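Local coordinates for protein malate dehydrogenase (Naegleria fowleri, PDB 6UM4) that probably catalyses the reversible NAD-dependent oxidation of malate to oxaloacetate, at residues 252-257 with 336-341; 286-291 with 300-305; 189-194 with 408-413. One frame throughout, in Å; residues are numbered along the deposited sequence.

Contact 1: 252-257 with 336-341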
loop_
_atom_site.group_PDB
_atom_site.type_symbol
_atom_site.label_atom_id
_atom_site.label_comp_id
_atom_site.label_asym_id
_atom_site.label_seq_id
_atom_site.Cartn_x
_atom_site.Cartn_y
_atom_site.Cartn_z
ATOM N N ASP A 252 -3.683 -17.474 -1.198
ATOM C CA ASP A 252 -4.213 -18.575 -1.997
ATOM C C ASP A 252 -5.711 -18.392 -2.211
ATOM O O ASP A 252 -6.222 -18.505 -3.338
ATOM C CB ASP A 252 -3.924 -19.921 -1.332
ATOM C CG ASP A 252 -2.449 -20.113 -0.961
ATOM O OD1 ASP A 252 -1.549 -19.953 -1.811
ATOM O OD2 ASP A 252 -2.188 -20.510 0.195
ATOM N N HIS A 253 -6.425 -18.104 -1.125
ATOM C CA HIS A 253 -7.866 -17.886 -1.181
ATOM C C HIS A 253 -8.229 -16.796 -2.187
ATOM O O HIS A 253 -9.040 -17.013 -3.096
ATOM C CB HIS A 253 -8.362 -17.534 0.224
ATOM C CG HIS A 253 -9.827 -17.257 0.301
ATOM N ND1 HIS A 253 -10.726 -18.169 0.807
ATOM C CD2 HIS A 253 -10.550 -16.168 -0.051
ATOM C CE1 HIS A 253 -11.944 -17.658 0.760
ATOM N NE2 HIS A 253 -11.865 -16.441 0.247
ATOM N N ASP A 254 -7.608 -15.624 -2.057
ATOM C CA ASP A 254 -7.916 -14.526 -2.956
ATOM C C ASP A 254 -7.502 -14.839 -4.389
ATOM O O ASP A 254 -8.107 -14.316 -5.335
ATOM C CB ASP A 254 -7.239 -13.226 -2.468
ATOM C CG ASP A 254 -7.865 -12.684 -1.184
ATOM O OD1 ASP A 254 -9.010 -13.090 -0.843
ATOM O OD2 ASP A 254 -7.201 -11.868 -0.498
ATOM N N ARG A 255 -6.436 -15.621 -4.576
ATOM C CA ARG A 255 -6.047 -15.987 -5.932
ATOM C C ARG A 255 -7.099 -16.876 -6.575
ATOM O O ARG A 255 -7.389 -16.735 -7.768
ATOM C CB ARG A 255 -4.685 -16.674 -5.930
ATOM C CG ARG A 255 -3.532 -15.717 -5.703
ATOM C CD ARG A 255 -2.268 -16.472 -5.391
ATOM N NE ARG A 255 -1.086 -15.640 -5.555
ATOM C CZ ARG A 255 0.118 -15.985 -5.127
ATOM N NH1 ARG A 255 0.288 -17.145 -4.489
ATOM N NH2 ARG A 255 1.143 -15.169 -5.316
ATOM N N GLY A 256 -7.684 -17.789 -5.794
ATOM C CA GLY A 256 -8.786 -18.586 -6.301
ATOM C C GLY A 256 -9.972 -17.731 -6.701
ATOM O O GLY A 256 -10.560 -17.923 -7.773
ATOM N N LEU A 257 -10.344 -16.778 -5.837
ATOM C CA LEU A 257 -11.429 -15.863 -6.167
ATOM C C LEU A 257 -11.148 -15.140 -7.471
ATOM O O LEU A 257 -12.064 -14.905 -8.264
ATOM C CB LEU A 257 -11.652 -14.850 -5.041
ATOM C CG LEU A 257 -12.073 -15.347 -3.666
ATOM C CD1 LEU A 257 -12.214 -14.166 -2.748
ATOM C CD2 LEU A 257 -13.394 -16.085 -3.755
ATOM N N ALA A 336 1.085 -8.753 1.032
ATOM C CA ALA A 336 0.756 -7.754 2.048
ATOM C C ALA A 336 -0.744 -7.505 2.076
ATOM O O ALA A 336 -1.347 -7.423 3.152
ATOM C CB ALA A 336 1.511 -6.444 1.784
ATOM N N ASP A 337 -1.370 -7.423 0.895
ATOM C CA ASP A 337 -2.820 -7.256 0.829
ATOM C C ASP A 337 -3.560 -8.400 1.531
ATOM O O ASP A 337 -4.542 -8.171 2.246
ATOM C CB ASP A 337 -3.273 -7.164 -0.624
ATOM C CG ASP A 337 -4.772 -7.054 -0.745
ATOM O OD1 ASP A 337 -5.300 -5.928 -0.586
ATOM O OD2 ASP A 337 -5.422 -8.096 -0.996
ATOM N N ALA A 338 -3.142 -9.642 1.288
ATOM C CA ALA A 338 -3.773 -10.777 1.964
ATOM C C ALA A 338 -3.591 -10.706 3.476
ATOM O O ALA A 338 -4.500 -11.075 4.236
ATOM C CB ALA A 338 -3.201 -12.086 1.423
ATOM N N ALA A 339 -2.410 -10.279 3.939
ATOM C CA ALA A 339 -2.198 -10.125 5.386
ATOM C C ALA A 339 -3.119 -9.056 5.964
ATOM O O ALA A 339 -3.729 -9.246 7.017
ATOM C CB ALA A 339 -0.738 -9.786 5.696
ATOM N N ILE A 340 -3.232 -7.914 5.294
ATOM C CA ILE A 340 -4.183 -6.914 5.766
ATOM C C ILE A 340 -5.577 -7.529 5.853
ATOM O O ILE A 340 -6.250 -7.438 6.885
ATOM C CB ILE A 340 -4.164 -5.676 4.853
ATOM C CG1 ILE A 340 -2.812 -4.962 4.948
ATOM C CG2 ILE A 340 -5.255 -4.706 5.273
ATOM C CD1 ILE A 340 -2.505 -4.354 6.317
ATOM N N LYS A 341 -6.004 -8.226 4.795
ATOM C CA LYS A 341 -7.346 -8.808 4.821
ATOM C C LYS A 341 -7.476 -9.864 5.926
ATOM O O LYS A 341 -8.498 -9.927 6.625
ATOM C CB LYS A 341 -7.708 -9.405 3.456
ATOM C CG LYS A 341 -8.079 -8.372 2.353
ATOM C CD LYS A 341 -8.353 -9.091 1.043
ATOM C CE LYS A 341 -9.044 -8.205 0.008
ATOM N NZ LYS A 341 -8.124 -7.231 -0.658
#
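D254 and K341 meet aslant where helices 250-264 and 332-348 of the C-terminal domain cross, the carboxylate of one resting against the aliphatic stem of the other. D254 OD2 lies 3.4 Å from K341 CD, so the oxygen touches methylene and not the ammonium group. From D254 OD2 to K341 NZ the distance is 4.7 Å. The lysine chain runs extended from CG to CE and then bends at its last torsion (chi4 77°), turning NZ back along its own helix to D337, one turn earlier. There K341 NZ donates to D337 OD2 at 2.9 Å, on the syn lone pair, in an i to i+4 salt bridge; the bond to OD1 is weak. NZ also gives a hydrogen bond to the carbonyl of G153 of the second subunit, whose F155 packs on D337 and K341. D254 and D337 bring like charges to 4.2 Å between D254 OD2 and D337 OD2, a repulsion probably eased by the cations about them: R250 pairs with D254 OD1, R116 with D337 OD1, and K341 with D337. A338 lies nearest D254 along the backbones, their CA atoms 7.4 Å apart, and the axes of the two short segments pass 10.3 Å from each other at 106°. The crossing thus sits beside the subunit interface: helix 250-264 packs D252, H253 and L257 on strand 271-277, while A336, A339 and I340 of helix 332-348 lie against helix 108-118 of the NAD-binding domain.

Contact 2: 286-291 with 300-305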
loop_
_atom_site.group_PDB
_atom_site.type_symbol
_atom_site.label_atom_id
_atom_site.label_comp_id
_atom_site.label_asym_id
_atom_site.label_seq_id
_atom_site.Cartn_x
_atom_site.Cartn_y
_atom_site.Cartn_z
ATOM N N PRO A 286 -7.622 -25.970 -3.345
ATOM C CA PRO A 286 -8.639 -24.934 -3.558
ATOM C C PRO A 286 -9.972 -25.600 -3.867
ATOM O O PRO A 286 -10.096 -26.333 -4.850
ATOM C CB PRO A 286 -8.102 -24.152 -4.766
ATOM C CG PRO A 286 -6.688 -24.685 -5.016
ATOM C CD PRO A 286 -6.701 -26.079 -4.485
ATOM N N ASP A 287 -10.975 -25.342 -3.036
ATOM C CA ASP A 287 -12.185 -26.154 -3.017
ATOM C C ASP A 287 -13.343 -25.334 -3.571
ATOM O O ASP A 287 -13.779 -24.364 -2.938
ATOM C CB ASP A 287 -12.470 -26.640 -1.592
ATOM C CG ASP A 287 -13.631 -27.633 -1.521
ATOM O OD1 ASP A 287 -14.181 -28.013 -2.577
ATOM O OD2 ASP A 287 -13.974 -28.051 -0.395
ATOM N N LEU A 288 -13.827 -25.718 -4.757
ATOM C CA LEU A 288 -15.000 -25.121 -5.380
ATOM C C LEU A 288 -16.274 -25.906 -5.102
ATOM O O LEU A 288 -17.326 -25.555 -5.645
ATOM C CB LEU A 288 -14.813 -25.013 -6.904
ATOM C CG LEU A 288 -13.863 -23.904 -7.391
ATOM C CD1 LEU A 288 -13.624 -23.932 -8.896
ATOM C CD2 LEU A 288 -14.380 -22.557 -6.952
ATOM N N SER A 289 -16.215 -26.943 -4.258
ATOM C CA SER A 289 -17.353 -27.859 -4.142
ATOM C C SER A 289 -18.633 -27.142 -3.733
ATOM O O SER A 289 -19.723 -27.597 -4.083
ATOM C CB SER A 289 -17.075 -28.981 -3.132
ATOM O OG SER A 289 -15.876 -29.680 -3.419
ATOM N N PHE A 290 -18.536 -26.051 -2.967
ATOM C CA PHE A 290 -19.720 -25.376 -2.446
ATOM C C PHE A 290 -19.928 -23.985 -3.024
ATOM O O PHE A 290 -20.843 -23.273 -2.596
ATOM C CB PHE A 290 -19.629 -25.305 -0.920
ATOM C CG PHE A 290 -19.161 -26.587 -0.288
ATOM C CD1 PHE A 290 -20.026 -27.660 -0.140
ATOM C CD2 PHE A 290 -17.849 -26.727 0.141
ATOM C CE1 PHE A 290 -19.589 -28.847 0.437
ATOM C CE2 PHE A 290 -17.406 -27.913 0.719
ATOM C CZ PHE A 290 -18.276 -28.969 0.867
ATOM N N THR A 291 -19.099 -23.578 -3.975
ATOM C CA THR A 291 -19.069 -22.191 -4.405
ATOM C C THR A 291 -20.328 -21.822 -5.180
ATOM O O THR A 291 -20.860 -22.625 -5.955
ATOM C CB THR A 291 -17.815 -21.949 -5.239
ATOM O OG1 THR A 291 -16.670 -22.379 -4.482
ATOM C CG2 THR A 291 -17.656 -20.459 -5.575
ATOM N N ASN A 300 -22.180 -23.758 -16.005
ATOM C CA ASN A 300 -21.149 -22.899 -15.438
ATOM C C ASN A 300 -19.894 -23.728 -15.232
ATOM O O ASN A 300 -19.952 -24.814 -14.646
ATOM C CB ASN A 300 -21.626 -22.265 -14.130
ATOM C CG ASN A 300 -20.697 -21.174 -13.643
ATOM O OD1 ASN A 300 -19.556 -21.441 -13.244
ATOM N ND2 ASN A 300 -21.142 -19.927 -13.769
ATOM N N VAL A 301 -18.758 -23.180 -15.666
ATOM C CA VAL A 301 -17.504 -23.928 -15.688
ATOM C C VAL A 301 -17.030 -24.382 -14.303
ATOM O O VAL A 301 -16.272 -25.353 -14.212
ATOM C CB VAL A 301 -16.418 -23.083 -16.391
ATOM C CG1 VAL A 301 -16.014 -21.901 -15.518
ATOM C CG2 VAL A 301 -15.208 -23.946 -16.738
ATOM N N ILE A 302 -17.450 -23.726 -13.217
ATOM C CA ILE A 302 -16.960 -24.159 -11.909
ATOM C C ILE A 302 -17.586 -25.473 -11.454
ATOM O O ILE A 302 -17.166 -26.027 -10.429
ATOM C CB ILE A 302 -17.152 -23.090 -10.812
ATOM C CG1 ILE A 302 -18.630 -22.876 -10.473
ATOM C CG2 ILE A 302 -16.485 -21.756 -11.195
ATOM C CD1 ILE A 302 -18.853 -22.104 -9.177
ATOM N N ASN A 303 -18.563 -25.998 -12.188
ATOM C CA ASN A 303 -19.048 -27.354 -11.936
ATOM C C ASN A 303 -18.182 -28.402 -12.616
ATOM O O ASN A 303 -18.262 -29.586 -12.269
ATOM C CB ASN A 303 -20.477 -27.521 -12.460
ATOM C CG ASN A 303 -21.476 -26.582 -11.804
ATOM O OD1 ASN A 303 -21.413 -26.324 -10.611
ATOM N ND2 ASN A 303 -22.396 -26.055 -12.599
ATOM N N ASP A 304 -17.394 -27.993 -13.603
ATOM C CA ASP A 304 -16.653 -28.904 -14.470
ATOM C C ASP A 304 -15.405 -29.386 -13.742
ATOM O O ASP A 304 -14.418 -28.645 -13.623
ATOM C CB ASP A 304 -16.316 -28.206 -15.784
ATOM C CG ASP A 304 -15.626 -29.119 -16.776
ATOM O OD1 ASP A 304 -15.256 -30.253 -16.403
ATOM O OD2 ASP A 304 -15.484 -28.717 -17.948
ATOM N N GLU A 305 -15.434 -30.648 -13.287
ATOM C CA GLU A 305 -14.332 -31.191 -12.501
ATOM C C GLU A 305 -13.045 -31.308 -13.307
ATOM O O GLU A 305 -11.959 -31.312 -12.719
ATOM C CB GLU A 305 -14.723 -32.565 -11.937
ATOM C CG GLU A 305 -13.709 -33.208 -10.994
ATOM C CD GLU A 305 -14.021 -34.681 -10.749
ATOM O OE1 GLU A 305 -15.181 -34.996 -10.389
ATOM O OE2 GLU A 305 -13.116 -35.525 -10.950
HETATM O O HOH W 1 -17.780 -27.253 -7.779
#
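L288 and I302 are joined twice, once through their side chains and once through a water that bridges their main chains, with no direct hydrogen bond between the segments. The water donates to both carbonyls, at 2.8 Å to L288 O and 3.0 Å to I302 O. Beside it, L288 CD1 packs on I302 CB at 4.1 Å, the two side chains crossing at about a right angle. I302 places CG1 between its backbone N and carbonyl carbon (chi1 69°), and the extended branch carries CD1 to T291, 3.8 Å from T291 O and 4.1 Å from T291 CB. The hydroxyl of T291 is engaged elsewhere, bonded to the carbonyl of R273. Both backbones are shaped by Asx turns. After strand 285-287, an edge of the three-stranded antiparallel sheet of the C-terminal domain, D287 OD1 accepts from S289 N, which approaches from above the carboxylate plane, and from S289 OG on its syn lone pair; a type I turn from L288 to T291 then leads into strand 292-293. In 300-305, N300 OD1 takes the N-H of I302 at 3.1 Å, nearly straight (172°) and in the carbonyl plane, at the start of the 3-10 segment 301-303. D304 follows as N-cap of helix 305-317, whose W307 and F312 pack on L288 together with F274 of strand 271-277 and V260 of helix 250-264.

Contact 3: 189-194 with 408-413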
loop_
_atom_site.group_PDB
_atom_site.type_symbol
_atom_site.label_atom_id
_atom_site.label_comp_id
_atom_site.label_asym_id
_atom_site.label_seq_id
_atom_site.Cartn_x
_atom_site.Cartn_y
_atom_site.Cartn_z
ATOM N N MET A 189 21.555 -25.503 2.486
ATOM C CA MET A 189 20.238 -25.818 3.018
ATOM C C MET A 189 19.438 -26.659 2.030
ATOM O O MET A 189 19.255 -26.268 0.869
ATOM C CB MET A 189 19.474 -24.535 3.350
ATOM C CG MET A 189 20.066 -23.758 4.520
ATOM S SD MET A 189 19.152 -22.243 4.842
ATOM C CE MET A 189 17.568 -22.866 5.384
ATOM N N GLU A 190 18.990 -27.825 2.491
ATOM C CA GLU A 190 18.044 -28.665 1.775
ATOM C C GLU A 190 16.635 -28.314 2.246
ATOM O O GLU A 190 16.446 -27.442 3.103
ATOM C CB GLU A 190 18.361 -30.138 1.990
ATOM C CG GLU A 190 19.622 -30.588 1.308
ATOM C CD GLU A 190 19.892 -32.056 1.545
ATOM O OE1 GLU A 190 20.506 -32.380 2.585
ATOM O OE2 GLU A 190 19.472 -32.879 0.702
ATOM N N ARG A 191 15.627 -28.995 1.692
ATOM C CA ARG A 191 14.257 -28.712 2.108
ATOM C C ARG A 191 14.091 -28.915 3.608
ATOM O O ARG A 191 13.412 -28.128 4.276
ATOM C CB ARG A 191 13.266 -29.588 1.349
ATOM C CG ARG A 191 11.874 -29.558 1.971
ATOM C CD ARG A 191 10.859 -30.412 1.221
ATOM N NE ARG A 191 9.639 -30.606 2.006
ATOM C CZ ARG A 191 9.319 -31.741 2.616
ATOM N NH1 ARG A 191 10.123 -32.794 2.523
ATOM N NH2 ARG A 191 8.193 -31.826 3.310
ATOM N N ALA A 192 14.722 -29.955 4.158
ATOM C CA ALA A 192 14.607 -30.223 5.590
ATOM C C ALA A 192 15.259 -29.115 6.412
ATOM O O ALA A 192 14.755 -28.738 7.478
ATOM C CB ALA A 192 15.237 -31.573 5.918
ATOM N N ASP A 193 16.388 -28.592 5.932
ATOM C CA ASP A 193 17.072 -27.505 6.620
ATOM C C ASP A 193 16.214 -26.249 6.641
ATOM O O ASP A 193 16.231 -25.487 7.618
ATOM C CB ASP A 193 18.407 -27.245 5.932
ATOM C CG ASP A 193 19.449 -28.256 6.323
ATOM O OD1 ASP A 193 19.436 -28.694 7.497
ATOM O OD2 ASP A 193 20.220 -28.672 5.436
ATOM N N VAL A 194 15.479 -26.004 5.554
ATOM C CA VAL A 194 14.576 -24.861 5.510
ATOM C C VAL A 194 13.520 -24.991 6.595
ATOM O O VAL A 194 13.150 -24.006 7.248
ATOM C CB VAL A 194 13.935 -24.734 4.113
ATOM C CG1 VAL A 194 12.789 -23.724 4.132
ATOM C CG2 VAL A 194 14.980 -24.359 3.071
ATOM N N ILE A 408 1.858 -33.536 7.901
ATOM C CA ILE A 408 2.391 -34.489 8.871
ATOM C C ILE A 408 3.881 -34.715 8.635
ATOM O O ILE A 408 4.670 -34.800 9.586
ATOM C CB ILE A 408 1.590 -35.808 8.828
ATOM C CG1 ILE A 408 0.188 -35.560 9.396
ATOM C CG2 ILE A 408 2.303 -36.884 9.637
ATOM C CD1 ILE A 408 -0.769 -36.685 9.216
ATOM N N GLU A 409 4.296 -34.813 7.367
ATOM C CA GLU A 409 5.715 -35.007 7.082
ATOM C C GLU A 409 6.522 -33.802 7.539
ATOM O O GLU A 409 7.610 -33.949 8.103
ATOM C CB GLU A 409 5.936 -35.277 5.592
ATOM N N GLU A 410 5.987 -32.600 7.333
ATOM C CA GLU A 410 6.671 -31.406 7.809
ATOM C C GLU A 410 6.824 -31.435 9.326
ATOM O O GLU A 410 7.899 -31.137 9.855
ATOM C CB GLU A 410 5.909 -30.165 7.353
ATOM C CG GLU A 410 6.032 -29.925 5.849
ATOM C CD GLU A 410 5.458 -28.589 5.372
ATOM O OE1 GLU A 410 5.196 -27.681 6.201
ATOM O OE2 GLU A 410 5.240 -28.470 4.147
ATOM N N LYS A 411 5.772 -31.843 10.036
ATOM C CA LYS A 411 5.829 -31.861 11.493
ATOM C C LYS A 411 6.890 -32.833 11.996
ATOM O O LYS A 411 7.684 -32.488 12.876
ATOM C CB LYS A 411 4.458 -32.221 12.060
ATOM C CG LYS A 411 4.423 -32.354 13.559
ATOM C CD LYS A 411 2.993 -32.387 14.045
ATOM C CE LYS A 411 2.927 -32.727 15.524
ATOM N NZ LYS A 411 2.641 -31.478 16.286
ATOM N N LYS A 412 6.959 -34.030 11.403
ATOM C CA LYS A 412 7.967 -35.001 11.820
ATOM C C LYS A 412 9.374 -34.460 11.614
ATOM O O LYS A 412 10.269 -34.749 12.413
ATOM C CB LYS A 412 7.801 -36.314 11.055
ATOM N N ILE A 413 9.585 -33.661 10.569
ATOM C CA ILE A 413 10.922 -33.140 10.313
ATOM C C ILE A 413 11.342 -32.160 11.399
ATOM O O ILE A 413 12.495 -32.170 11.841
ATOM C CB ILE A 413 10.984 -32.502 8.917
ATOM C CG1 ILE A 413 10.992 -33.603 7.857
ATOM C CG2 ILE A 413 12.178 -31.544 8.816
ATOM C CD1 ILE A 413 10.880 -33.093 6.456
#
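A192 and I413 mark where the two backbones come nearest, their CA atoms 6.7 Å apart. I413 CG2 stands 4.2 Å from A192 CB and 4.0 Å from A192 O, so a single methyl meets both the side chain and the carbonyl of the first turn of helix 191-212. The other branch of I413 extends to the arginine: CD1 lies 4.0 Å from R191 NH1. M195 and K196, farther along helix 191-212, also touch I413. The pairing joins the two domains of the subunit, since helix 191-212 belongs to the Rossmann-type NAD-binding domain and helix 394-414 is the last helix of the alpha/beta C-terminal domain; E190 is the N-cap of the former, and its N-H makes a weak bond to D193 OD2. The looser, solvent side is carried by R191, which is exposed, whereas its partner E410 is buried. With CG anti to the backbone N (chi1 167°) and the chain extended as far as NE, the arginine reaches across to helix 394-414 and brings its guanidinium obliquely to I413 CD1 and E410 CG, with R191 NH2 3.8 Å from E410 CG. No salt bridge forms: R191 NH2 is 4.5 Å from E410 OE2, and the guanidinium and carboxylate planes are 63° apart. While the arginine crosses the stem of E410 at about a right angle, the buried carboxylate is held by other groups: OE1 is hydrogen-bonded to T228 OG1 of the NAD-binding domain and OE2 to N279 ND2 of its own C-terminal domain, a second tie between the two domains.

Along the chain the three contacts are enclosed one within another: 286-291 with 300-305 falls between the segments of contact 1, and these in turn between those of contact 3. Contacts 1 and 2 lie wholly in the C-terminal domain, their centres about 19 Å apart, and are connected by helix 250-264, whose V260 reaches contact 2, and by strand 271-277, which borders both. Contact 3 lies about 26 Å from contact 1 and about 32 Å from contact 2, centre to centre, and joins the NAD-binding and C-terminal domains. Contact 1, near the centre of the chain, lies beside the second subunit, whereas contact 2 joins a turn and a loop within one domain.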